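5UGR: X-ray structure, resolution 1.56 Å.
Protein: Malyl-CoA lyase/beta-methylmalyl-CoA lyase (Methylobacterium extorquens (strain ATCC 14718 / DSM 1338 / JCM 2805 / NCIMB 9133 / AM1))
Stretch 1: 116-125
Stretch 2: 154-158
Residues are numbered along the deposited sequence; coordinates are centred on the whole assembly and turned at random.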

# COMPACT_ATOMS: atom_id res chain seq x y z
N ILE A 116 -12.69 -8.59 -15.97
CA ILE A 116 -13.47 -9.72 -16.48
C ILE A 116 -14.64 -10.01 -15.56
O ILE A 116 -15.72 -10.44 -16.02
CB ILE A 116 -12.57 -10.95 -16.73
CG1 ILE A 116 -11.35 -10.56 -17.57
CG2 ILE A 116 -13.35 -12.08 -17.41
CD1 ILE A 116 -11.58 -9.76 -18.79
N ASP A 117 -14.47 -9.79 -14.26
CA ASP A 117 -15.57 -9.98 -13.29
C ASP A 117 -16.73 -8.98 -13.60
O ASP A 117 -17.89 -9.40 -13.64
CB ASP A 117 -14.98 -9.81 -11.89
CG ASP A 117 -15.75 -10.49 -10.80
OD1 ASP A 117 -16.89 -10.96 -11.03
OD2 ASP A 117 -15.22 -10.47 -9.64
N VAL A 118 -16.42 -7.71 -13.89
CA VAL A 118 -17.43 -6.74 -14.23
C VAL A 118 -18.24 -7.26 -15.44
O VAL A 118 -19.48 -7.32 -15.37
CB VAL A 118 -16.81 -5.39 -14.55
CG1 VAL A 118 -17.85 -4.44 -15.10
CG2 VAL A 118 -16.17 -4.75 -13.28
N LEU A 119 -17.55 -7.61 -16.52
CA LEU A 119 -18.23 -7.97 -17.77
C LEU A 119 -19.05 -9.23 -17.56
O LEU A 119 -20.23 -9.30 -17.99
CB LEU A 119 -17.18 -8.09 -18.87
CG LEU A 119 -17.71 -8.43 -20.27
CD1 LEU A 119 -18.75 -7.40 -20.75
CD2 LEU A 119 -16.56 -8.51 -21.24
N THR A 120 -18.43 -10.26 -16.99
CA THR A 120 -19.10 -11.53 -16.74
C THR A 120 -20.33 -11.36 -15.86
O THR A 120 -21.43 -11.90 -16.18
CB THR A 120 -18.14 -12.55 -16.09
OG1 THR A 120 -17.00 -12.75 -16.96
CG2 THR A 120 -18.84 -13.87 -15.88
N THR A 121 -20.20 -10.56 -14.81
CA THR A 121 -21.32 -10.34 -13.92
C THR A 121 -22.51 -9.71 -14.66
O THR A 121 -23.68 -10.12 -14.45
CB THR A 121 -20.92 -9.53 -12.67
OG1 THR A 121 -19.84 -10.22 -12.02
CG2 THR A 121 -22.09 -9.36 -11.73
N GLN A 122 -22.24 -8.68 -15.44
CA GLN A 122 -23.30 -7.96 -16.17
C GLN A 122 -24.03 -8.91 -17.10
O GLN A 122 -25.27 -8.87 -17.19
CB GLN A 122 -22.78 -6.77 -16.92
CG GLN A 122 -22.32 -5.68 -15.95
CD GLN A 122 -21.77 -4.47 -16.64
OE1 GLN A 122 -21.86 -4.36 -17.87
NE2 GLN A 122 -21.13 -3.58 -15.87
N ILE A 123 -23.30 -9.77 -17.80
CA ILE A 123 -23.96 -10.71 -18.73
C ILE A 123 -24.80 -11.69 -17.95
O ILE A 123 -25.96 -12.01 -18.34
CB ILE A 123 -22.95 -11.44 -19.62
CG1 ILE A 123 -22.13 -10.44 -20.46
CG2 ILE A 123 -23.64 -12.45 -20.51
CD1 ILE A 123 -20.78 -11.02 -20.88
N GLU A 124 -24.28 -12.18 -16.83
CA GLU A 124 -25.05 -13.09 -16.00
C GLU A 124 -26.35 -12.41 -15.43
O GLU A 124 -27.40 -13.07 -15.32
CB GLU A 124 -24.17 -13.67 -14.85
CG GLU A 124 -23.13 -14.66 -15.32
CD GLU A 124 -22.38 -15.33 -14.18
OE1 GLU A 124 -22.33 -14.82 -13.04
OE2 GLU A 124 -21.85 -16.45 -14.48
N GLN A 125 -26.24 -11.15 -15.03
CA GLN A 125 -27.39 -10.37 -14.61
C GLN A 125 -28.42 -10.30 -15.75
O GLN A 125 -29.61 -10.47 -15.49
CB GLN A 125 -26.99 -8.98 -14.20
CG GLN A 125 -26.21 -8.90 -12.89
CD GLN A 125 -25.77 -7.49 -12.53
OE1 GLN A 125 -26.07 -6.93 -11.41
NE2 GLN A 125 -25.07 -6.93 -13.38
N SER A 154 -8.10 -11.35 -6.06
CA SER A 154 -8.70 -10.34 -6.94
C SER A 154 -10.16 -10.53 -7.31
O SER A 154 -10.72 -9.61 -7.92
CB SER A 154 -7.89 -10.29 -8.23
OG SER A 154 -7.89 -11.51 -8.94
N SER A 155 -10.76 -11.67 -6.96
CA SER A 155 -12.19 -11.88 -7.31
C SER A 155 -12.75 -13.02 -6.50
O SER A 155 -12.11 -14.06 -6.37
CB SER A 155 -12.35 -12.23 -8.77
OG SER A 155 -13.69 -12.59 -9.11
N LYS A 156 -14.00 -12.86 -6.06
CA LYS A 156 -14.72 -13.96 -5.41
C LYS A 156 -14.96 -15.15 -6.33
O LYS A 156 -15.21 -16.27 -5.85
CB LYS A 156 -16.04 -13.44 -4.84
CG LYS A 156 -15.84 -12.56 -3.61
CD LYS A 156 -17.19 -12.17 -2.97
CE LYS A 156 -18.05 -11.23 -3.80
NZ LYS A 156 -17.40 -9.89 -4.10
N ARG A 157 -14.87 -14.91 -7.65
CA ARG A 157 -14.95 -15.99 -8.63
C ARG A 157 -13.73 -16.80 -8.78
O ARG A 157 -13.78 -17.87 -9.39
CB ARG A 157 -15.34 -15.48 -10.01
CG ARG A 157 -16.64 -14.70 -10.12
CD ARG A 157 -16.88 -14.25 -11.55
NE ARG A 157 -18.06 -13.45 -11.69
CZ ARG A 157 -19.29 -13.90 -11.96
NH1 ARG A 157 -19.52 -15.19 -12.17
NH2 ARG A 157 -20.28 -13.02 -12.04
N LEU A 158 -12.58 -16.29 -8.32
CA LEU A 158 -11.33 -16.95 -8.59
C LEU A 158 -11.22 -18.26 -7.82
O LEU A 158 -11.43 -18.31 -6.61
CB LEU A 158 -10.14 -16.02 -8.26
CG LEU A 158 -8.76 -16.50 -8.68
CD1 LEU A 158 -8.70 -16.75 -10.17
CD2 LEU A 158 -7.72 -15.42 -8.30
O HOH W 1 -13.19 -8.69 -9.00
O HOH W 2 -15.22 -10.25 -6.21

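This is a small, polar, side-chain-mediated contact in which Arg-157, from a turn, lies along one side of a helix and is held there by two carboxylates and a threonine hydroxyl. Residues 116-125 are helical throughout, with i to i+4 bonds such as Thr-121 N to Asp-117 O at 2.8 Å. The second stretch forms a type I turn from Ser-155 to Leu-158, closed by Leu-158 N to Ser-155 O at 3.0 Å. The backbones stay apart: the nearest CA atoms, those of Asp-117 and Ser-155, are 7.1 Å from each other, and only 247 Å² is buried over both sides.

Arg-157 spans that gap with chi1 m and chi2 and chi3 both t, an extended chain that places its guanidinium within reach of Asp-117, Thr-121 and Glu-124, spaced four and three residues apart along the helix. Arg-157 NE donates to Asp-117 OD1 at 2.8 Å (149°), a salt bridge. Arg-157 NH2 donates to Thr-121 OG1 at 2.8 Å with a nearly straight angle of 168°, and also to Glu-124 OE1 at 2.9 Å. Arg-157 NH1 reaches the same Glu-124 OE1 at 3.0 Å, so this oxygen is shared by both terminal nitrogens, and the angles of 145° and 142° reflect a forked approach. All three acceptor residues lie at the guanidinium edge, where its N-H bonds point, whereas Thr-120 covers one face, its CG2 3.9 Å from Arg-157 CZ. Thr-121 OG1 in turn donates to Asp-117 O at 2.7 Å, leaving it free to accept from the arginine.

The other carboxylate oxygen of Asp-117 anchors the start of the turn: Ser-155 OG donates to Asp-117 OD2 at 2.7 Å while accepting from Arg-157 N at 3.0 Å. Water 1 extends this link, donating to Asp-117 OD2 and Ser-154 O, each 2.8 Å from its oxygen.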